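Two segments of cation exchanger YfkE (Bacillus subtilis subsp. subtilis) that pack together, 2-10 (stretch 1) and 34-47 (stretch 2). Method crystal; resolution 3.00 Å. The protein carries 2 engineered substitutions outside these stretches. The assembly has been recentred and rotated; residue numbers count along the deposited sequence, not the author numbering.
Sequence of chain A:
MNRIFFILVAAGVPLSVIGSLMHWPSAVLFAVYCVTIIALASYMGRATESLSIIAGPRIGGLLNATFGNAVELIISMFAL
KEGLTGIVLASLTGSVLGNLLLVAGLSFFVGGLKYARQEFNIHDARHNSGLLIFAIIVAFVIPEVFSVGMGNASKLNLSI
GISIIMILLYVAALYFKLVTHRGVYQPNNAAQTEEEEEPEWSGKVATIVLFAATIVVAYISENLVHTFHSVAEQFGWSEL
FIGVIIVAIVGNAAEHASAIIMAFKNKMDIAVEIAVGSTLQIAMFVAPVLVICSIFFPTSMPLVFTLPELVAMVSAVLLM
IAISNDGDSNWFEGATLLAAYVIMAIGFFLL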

ATOM      1  N   ASN A   2       0.752  25.005 -31.115  1.00116.56           N
ATOM      2  CA  ASN A   2       0.124  26.346 -31.299  1.00117.21           C
ATOM      3  C   ASN A   2      -0.918  26.361 -32.410  1.00116.58           C
ATOM      4  O   ASN A   2      -2.072  26.725 -32.178  1.00119.12           O
ATOM      5  N   ARG A   3      -0.495  25.953 -33.608  1.00114.50           N
ATOM      6  CA  ARG A   3      -1.325  25.968 -34.819  1.00116.25           C
ATOM      7  C   ARG A   3      -2.725  25.390 -34.594  1.00118.85           C
ATOM      8  O   ARG A   3      -3.730  26.062 -34.846  1.00120.09           O
ATOM      9  N   ILE A   4      -2.774  24.148 -34.111  1.00121.64           N
ATOM     10  CA  ILE A   4      -4.033  23.436 -33.881  1.00121.88           C
ATOM     11  C   ILE A   4      -4.886  24.163 -32.839  1.00122.57           C
ATOM     12  O   ILE A   4      -6.099  24.290 -33.000  1.00121.90           O
ATOM     13  N   PHE A   5      -4.234  24.653 -31.788  1.00122.63           N
ATOM     14  CA  PHE A   5      -4.919  25.265 -30.652  1.00123.36           C
ATOM     15  C   PHE A   5      -5.633  26.562 -31.020  1.00121.86           C
ATOM     16  O   PHE A   5      -6.715  26.843 -30.499  1.00120.92           O
ATOM     17  N   PHE A   6      -5.032  27.338 -31.922  1.00119.31           N
ATOM     18  CA  PHE A   6      -5.659  28.558 -32.434  1.00117.88           C
ATOM     19  C   PHE A   6      -6.987  28.247 -33.126  1.00116.27           C
ATOM     20  O   PHE A   6      -7.990  28.928 -32.895  1.00113.60           O
ATOM     21  N   ILE A   7      -6.977  27.207 -33.961  1.00110.72           N
ATOM     22  CA  ILE A   7      -8.158  26.756 -34.699  1.00105.27           C
ATOM     23  C   ILE A   7      -9.304  26.402 -33.748  1.00111.22           C
ATOM     24  O   ILE A   7     -10.452  26.783 -33.982  1.00111.26           O
ATOM     25  N   LEU A   8      -8.978  25.696 -32.667  1.00110.99           N
ATOM     26  CA  LEU A   8      -9.983  25.176 -31.743  1.00109.06           C
ATOM     27  C   LEU A   8     -10.599  26.237 -30.838  1.00110.18           C
ATOM     28  O   LEU A   8     -11.772  26.131 -30.478  1.00115.41           O
ATOM     29  N   VAL A   9      -9.818  27.249 -30.465  1.00108.45           N
ATOM     30  CA  VAL A   9     -10.339  28.358 -29.655  1.00110.63           C
ATOM     31  C   VAL A   9     -11.302  29.208 -30.481  1.00113.66           C
ATOM     32  O   VAL A   9     -12.423  29.489 -30.048  1.00111.56           O
ATOM     33  N   ALA A  10     -10.855  29.588 -31.678  1.00112.95           N
ATOM     34  CA  ALA A  10     -11.609  30.451 -32.580  1.00108.78           C
ATOM     35  C   ALA A  10     -12.866  29.791 -33.148  1.00106.56           C
ATOM     36  O   ALA A  10     -13.838  30.476 -33.456  1.00107.56           O
ATOM     37  N   CYS A  34     -16.947  20.686 -24.626  1.00 94.30           N
ATOM     38  CA  CYS A  34     -15.738  20.123 -24.044  1.00 94.89           C
ATOM     39  C   CYS A  34     -14.515  20.425 -24.901  1.00 92.14           C
ATOM     40  O   CYS A  34     -13.498  20.890 -24.386  1.00 91.82           O
ATOM     41  N   VAL A  35     -14.639  20.170 -26.204  1.00 89.45           N
ATOM     42  CA  VAL A  35     -13.527  20.281 -27.149  1.00 90.09           C
ATOM     43  C   VAL A  35     -12.817  21.636 -27.053  1.00 91.77           C
ATOM     44  O   VAL A  35     -11.592  21.691 -26.888  1.00 88.14           O
ATOM     45  N   THR A  36     -13.599  22.714 -27.121  1.00 89.83           N
ATOM     46  CA  THR A  36     -13.103  24.069 -26.910  1.00 90.21           C
ATOM     47  C   THR A  36     -12.241  24.184 -25.653  1.00 90.70           C
ATOM     48  O   THR A  36     -11.137  24.744 -25.698  1.00 88.10           O
ATOM     49  N   ILE A  37     -12.754  23.653 -24.540  1.00 88.42           N
ATOM     50  CA  ILE A  37     -12.142  23.871 -23.231  1.00 88.77           C
ATOM     51  C   ILE A  37     -10.740  23.283 -23.155  1.00 89.75           C
ATOM     52  O   ILE A  37      -9.841  23.908 -22.584  1.00 92.82           O
ATOM     53  N   ILE A  38     -10.547  22.101 -23.738  1.00 84.50           N
ATOM     54  CA  ILE A  38      -9.195  21.564 -23.892  1.00 82.34           C
ATOM     55  C   ILE A  38      -8.283  22.718 -24.293  1.00 84.30           C
ATOM     56  O   ILE A  38      -7.403  23.117 -23.526  1.00 82.31           O
ATOM     57  N   ALA A  39      -8.545  23.276 -25.478  1.00 88.36           N
ATOM     58  CA  ALA A  39      -7.762  24.376 -26.040  1.00 90.56           C
ATOM     59  C   ALA A  39      -7.735  25.591 -25.121  1.00 89.72           C
ATOM     60  O   ALA A  39      -6.698  26.247 -24.977  1.00 90.30           O
ATOM     61  N   LEU A  40      -8.876  25.877 -24.496  1.00 86.41           N
ATOM     62  CA  LEU A  40      -8.985  26.986 -23.552  1.00 87.28           C
ATOM     63  C   LEU A  40      -8.109  26.781 -22.316  1.00 85.94           C
ATOM     64  O   LEU A  40      -7.589  27.743 -21.761  1.00 81.30           O
ATOM     65  N   ALA A  41      -7.951  25.524 -21.905  1.00 90.31           N
ATOM     66  CA  ALA A  41      -7.094  25.160 -20.776  1.00 94.05           C
ATOM     67  C   ALA A  41      -5.628  25.054 -21.191  1.00 95.63           C
ATOM     68  O   ALA A  41      -4.727  25.270 -20.378  1.00 93.51           O
ATOM     69  N   SER A  42      -5.401  24.711 -22.460  1.00 98.16           N
ATOM     70  CA  SER A  42      -4.061  24.691 -23.047  1.00 96.26           C
ATOM     71  C   SER A  42      -3.447  26.093 -23.035  1.00 92.66           C
ATOM     72  O   SER A  42      -2.245  26.251 -22.811  1.00 88.66           O
ATOM     73  N   TYR A  43      -4.283  27.101 -23.279  1.00 90.23           N
ATOM     74  CA  TYR A  43      -3.885  28.495 -23.115  1.00 93.48           C
ATOM     75  C   TYR A  43      -3.779  28.870 -21.640  1.00 92.94           C
ATOM     76  O   TYR A  43      -2.764  29.420 -21.208  1.00 93.45           O
HETATM   77  N   MSE A  44      -4.821  28.555 -20.872  1.00 97.57           N
HETATM   78  CA  MSE A  44      -4.839  28.779 -19.420  1.00101.84           C
HETATM   79  C   MSE A  44      -3.536  28.361 -18.795  1.00100.90           C
HETATM   80  O   MSE A  44      -3.017  29.048 -17.914  1.00103.33           O
ATOM     81  N   GLY A  45      -3.000  27.231 -19.259  1.00 98.20           N
ATOM     82  CA  GLY A  45      -1.745  26.680 -18.755  1.00 98.51           C
ATOM     83  C   GLY A  45      -0.510  27.470 -19.138  1.00 97.95           C
ATOM     84  O   GLY A  45       0.369  27.694 -18.304  1.00 95.13           O
ATOM     85  N   ARG A  46      -0.441  27.882 -20.404  1.00100.43           N
ATOM     86  CA  ARG A  46       0.678  28.674 -20.921  1.00100.05           C
ATOM     87  C   ARG A  46       0.711  30.066 -20.296  1.00103.06           C
ATOM     88  O   ARG A  46       1.780  30.646 -20.093  1.00101.95           O
ATOM     89  N   ALA A  47      -0.471  30.591 -19.990  1.00104.34           N
ATOM     90  CA  ALA A  47      -0.606  31.913 -19.396  1.00106.28           C
ATOM     91  C   ALA A  47      -0.119  31.954 -17.949  1.00109.76           C
ATOM     92  O   ALA A  47       0.408  32.970 -17.495  1.00115.84           O
TER

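How do two helices that cross at 127° come close enough for their side chains to mesh? The axes approach to 8.3 Å, and the small side chain of Ala39 sits where the backbones are nearest, its CA 5.5 Å from the CA of Phe5. Ala39 points toward the first helix, and its CB meets CB of Leu8 at 3.7 Å and CG2 of Val9 at 3.8 Å. Val9 leaves its helix sideways in the t rotamer (chi1 167°), which carries CG2 into the contact; that methyl also lies 3.6 Å from CE2 of Tyr43 and 4.4 Å from CD2 of Leu40.

What fills the space toward the start of the second stretch? Leu8 points toward the partner helix as an m, t rotamer, with CD2 reaching CG1 of Val35 at 3.9 Å. Thr36 presents its methyl to the backbone, CG2 lying 3.6 Å from O of Leu8. Its chi1 of -1° lies between the wells and is nearly eclipsed, an unusual angle that a 3.0 Å map may not fix firmly; OG1 makes its hydrogen bond elsewhere in the structure.

How does Tyr43 reach the other helix when its CA-to-CB bond points sideways? The m rotamer (chi1 -83°, chi2 -81°) sends the long ring across, so that its end comes nearer than its base. CE2 lies 4.1 Å from CB of Phe5, and the carbonyl O of Phe5 is at the ring's edge. Farther out, the edge of Tyr43 faces the ring of Phe6, with planes at 83° and centroids 5.8 Å apart. Phe6 starts away from the partner, yet its own m rotamer brings the ring back, placing OH of Tyr43 over one face, 3.3 Å from CD1 of Phe6.

Where do the polar groups go, given that no hydrogen bond joins the stretches? Arg46 points toward the first stretch with an extended chain, m at chi1 and t at chi2 and chi3, which carries its guanidinium over the face of the Phe5 ring. CZ of Arg46 lies 4.8 Å from that ring's centroid, a cation-pi arrangement. Phe5, with chi1 -56° (m) and chi2 -85°, points toward the second helix and also brings CD1 to 3.3 Å from OG of Ser42. Asn2 begins sideways, but its m rotamer swings the amide inward until OD1 is 2.8 Å from NH1 of Arg46. The oxygen sits over the guanidinium face, so the angle is too poor for a hydrogen bond.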

ATOM      1  CB  ASN A   2       1.190  27.415 -31.571  1.00116.57           C
ATOM      2  CG  ASN A   2       1.993  27.774 -30.334  1.00116.47           C
ATOM      3  OD1 ASN A   2       1.510  27.660 -29.205  1.00116.46           O
ATOM      4  ND2 ASN A   2       3.228  28.221 -30.545  1.00113.13           N
ATOM      5  CB  ARG A   3      -0.626  25.212 -35.960  1.00115.40           C
ATOM      6  CG  ARG A   3       0.712  25.795 -36.400  1.00116.32           C
ATOM      7  CD  ARG A   3       1.478  24.823 -37.291  1.00112.48           C
ATOM      8  NE  ARG A   3       2.714  25.404 -37.820  1.00110.44           N
ATOM      9  CZ  ARG A   3       3.607  24.747 -38.559  1.00109.01           C
ATOM     10  NH1 ARG A   3       3.421  23.469 -38.869  1.00107.00           N
ATOM     11  NH2 ARG A   3       4.696  25.372 -38.990  1.00108.06           N
ATOM     12  CB  ILE A   4      -3.794  21.971 -33.420  1.00122.09           C
ATOM     13  CG1 ILE A   4      -2.642  21.305 -34.201  1.00122.71           C
ATOM     14  CG2 ILE A   4      -5.082  21.154 -33.491  1.00120.62           C
ATOM     15  CD1 ILE A   4      -2.919  21.012 -35.664  1.00121.24           C
ATOM     16  CB  PHE A   5      -3.941  25.478 -29.492  1.00126.19           C
ATOM     17  CG  PHE A   5      -3.247  24.218 -29.055  1.00129.20           C
ATOM     18  CD1 PHE A   5      -3.846  23.357 -28.141  1.00129.07           C
ATOM     19  CD2 PHE A   5      -1.997  23.879 -29.573  1.00133.59           C
ATOM     20  CE1 PHE A   5      -3.210  22.189 -27.744  1.00131.63           C
ATOM     21  CE2 PHE A   5      -1.357  22.712 -29.181  1.00136.36           C
ATOM     22  CZ  PHE A   5      -1.965  21.867 -28.264  1.00135.13           C
ATOM     23  CB  PHE A   6      -4.724  29.290 -33.401  1.00118.77           C
ATOM     24  CG  PHE A   6      -3.696  30.154 -32.724  1.00124.80           C
ATOM     25  CD1 PHE A   6      -4.008  31.454 -32.330  1.00128.41           C
ATOM     26  CD2 PHE A   6      -2.406  29.680 -32.502  1.00126.36           C
ATOM     27  CE1 PHE A   6      -3.055  32.257 -31.714  1.00131.17           C
ATOM     28  CE2 PHE A   6      -1.449  30.476 -31.886  1.00129.54           C
ATOM     29  CZ  PHE A   6      -1.774  31.767 -31.492  1.00129.75           C
ATOM     30  CB  ILE A   7      -7.831  25.542 -35.602  1.00 99.70           C
ATOM     31  CG1 ILE A   7      -6.609  25.840 -36.479  1.00100.84           C
ATOM     32  CG2 ILE A   7      -9.033  25.160 -36.459  1.00 96.16           C
ATOM     33  CD1 ILE A   7      -5.925  24.614 -37.050  1.00100.67           C
ATOM     34  CB  LEU A   8      -9.413  24.021 -30.914  1.00112.50           C
ATOM     35  CG  LEU A   8      -9.156  22.695 -31.640  1.00112.42           C
ATOM     36  CD1 LEU A   8      -8.246  21.802 -30.815  1.00110.23           C
ATOM     37  CD2 LEU A   8     -10.457  21.977 -31.974  1.00116.03           C
ATOM     38  CB  VAL A   9      -9.205  29.233 -29.070  1.00110.43           C
ATOM     39  CG1 VAL A   9      -9.748  30.548 -28.518  1.00108.58           C
ATOM     40  CG2 VAL A   9      -8.469  28.473 -27.979  1.00111.93           C
ATOM     41  CB  ALA A  10     -10.711  30.929 -33.711  1.00110.36           C
ATOM     42  CB  CYS A  34     -15.890  18.611 -23.869  1.00 98.82           C
ATOM     43  SG  CYS A  34     -15.394  17.640 -25.313  1.00113.46           S
ATOM     44  CB  VAL A  35     -13.977  19.957 -28.600  1.00 90.35           C
ATOM     45  CG1 VAL A  35     -13.326  20.883 -29.619  1.00 92.67           C
ATOM     46  CG2 VAL A  35     -13.668  18.507 -28.935  1.00 91.96           C
ATOM     47  CB  THR A  36     -14.265  25.064 -26.727  1.00 93.59           C
ATOM     48  OG1 THR A  36     -15.521  24.381 -26.837  1.00 98.21           O
ATOM     49  CG2 THR A  36     -14.173  26.181 -27.738  1.00 93.89           C
ATOM     50  CB  ILE A  37     -12.999  23.364 -22.052  1.00 89.10           C
ATOM     51  CG1 ILE A  37     -14.488  23.630 -22.296  1.00 91.04           C
ATOM     52  CG2 ILE A  37     -12.544  24.025 -20.756  1.00 85.36           C
ATOM     53  CD1 ILE A  37     -15.395  23.163 -21.172  1.00 88.00           C
ATOM     54  CB  ILE A  38      -9.117  20.446 -24.953  1.00 80.12           C
ATOM     55  CG1 ILE A  38      -9.947  19.231 -24.520  1.00 79.64           C
ATOM     56  CG2 ILE A  38      -7.666  20.055 -25.217  1.00 73.86           C
ATOM     57  CD1 ILE A  38     -10.385  18.341 -25.663  1.00 80.05           C
ATOM     58  CB  ALA A  39      -8.296  24.758 -27.413  1.00 88.70           C
ATOM     59  CB  LEU A  40     -10.446  27.208 -23.153  1.00 86.22           C
ATOM     60  CG  LEU A  40     -11.368  27.808 -24.218  1.00 84.86           C
ATOM     61  CD1 LEU A  40     -12.824  27.661 -23.816  1.00 85.08           C
ATOM     62  CD2 LEU A  40     -11.022  29.270 -24.457  1.00 84.86           C
ATOM     63  CB  ALA A  41      -7.566  23.857 -20.149  1.00 97.19           C
ATOM     64  CB  SER A  42      -4.111  24.139 -24.472  1.00 98.09           C
ATOM     65  OG  SER A  42      -2.826  24.158 -25.072  1.00105.14           O
ATOM     66  CB  TYR A  43      -4.846  29.434 -23.850  1.00 93.40           C
ATOM     67  CG  TYR A  43      -4.532  29.580 -25.319  1.00 93.14           C
ATOM     68  CD1 TYR A  43      -3.534  30.456 -25.755  1.00 92.27           C
ATOM     69  CD2 TYR A  43      -5.222  28.839 -26.275  1.00 95.65           C
ATOM     70  CE1 TYR A  43      -3.237  30.592 -27.103  1.00 95.50           C
ATOM     71  CE2 TYR A  43      -4.931  28.962 -27.626  1.00 99.06           C
ATOM     72  CZ  TYR A  43      -3.941  29.842 -28.034  1.00 98.73           C
ATOM     73  OH  TYR A  43      -3.652  29.965 -29.374  1.00100.57           O
HETATM   74  CB  MSE A  44      -5.943  27.948 -18.778  1.00105.93           C
HETATM   75  CG  MSE A  44      -7.310  28.613 -18.850  1.00113.98           C
HETATM   76 SE   MSE A  44      -7.628  29.672 -17.223  1.00131.85          SE
HETATM   77  CE  MSE A  44      -9.530  29.236 -16.976  1.00124.25           C
ATOM     78  CB  ARG A  46       0.591  28.793 -22.443  1.00101.80           C
ATOM     79  CG  ARG A  46       0.906  27.511 -23.199  1.00109.93           C
ATOM     80  CD  ARG A  46       0.487  27.616 -24.656  1.00113.56           C
ATOM     81  NE  ARG A  46       0.898  26.448 -25.433  1.00118.75           N
ATOM     82  CZ  ARG A  46       0.476  26.171 -26.665  1.00121.40           C
ATOM     83  NH1 ARG A  46      -0.383  26.974 -27.284  1.00120.30           N
ATOM     84  NH2 ARG A  46       0.916  25.082 -27.283  1.00119.43           N
ATOM     85  CB  ALA A  47      -2.047  32.372 -19.481  1.00104.08           C
TER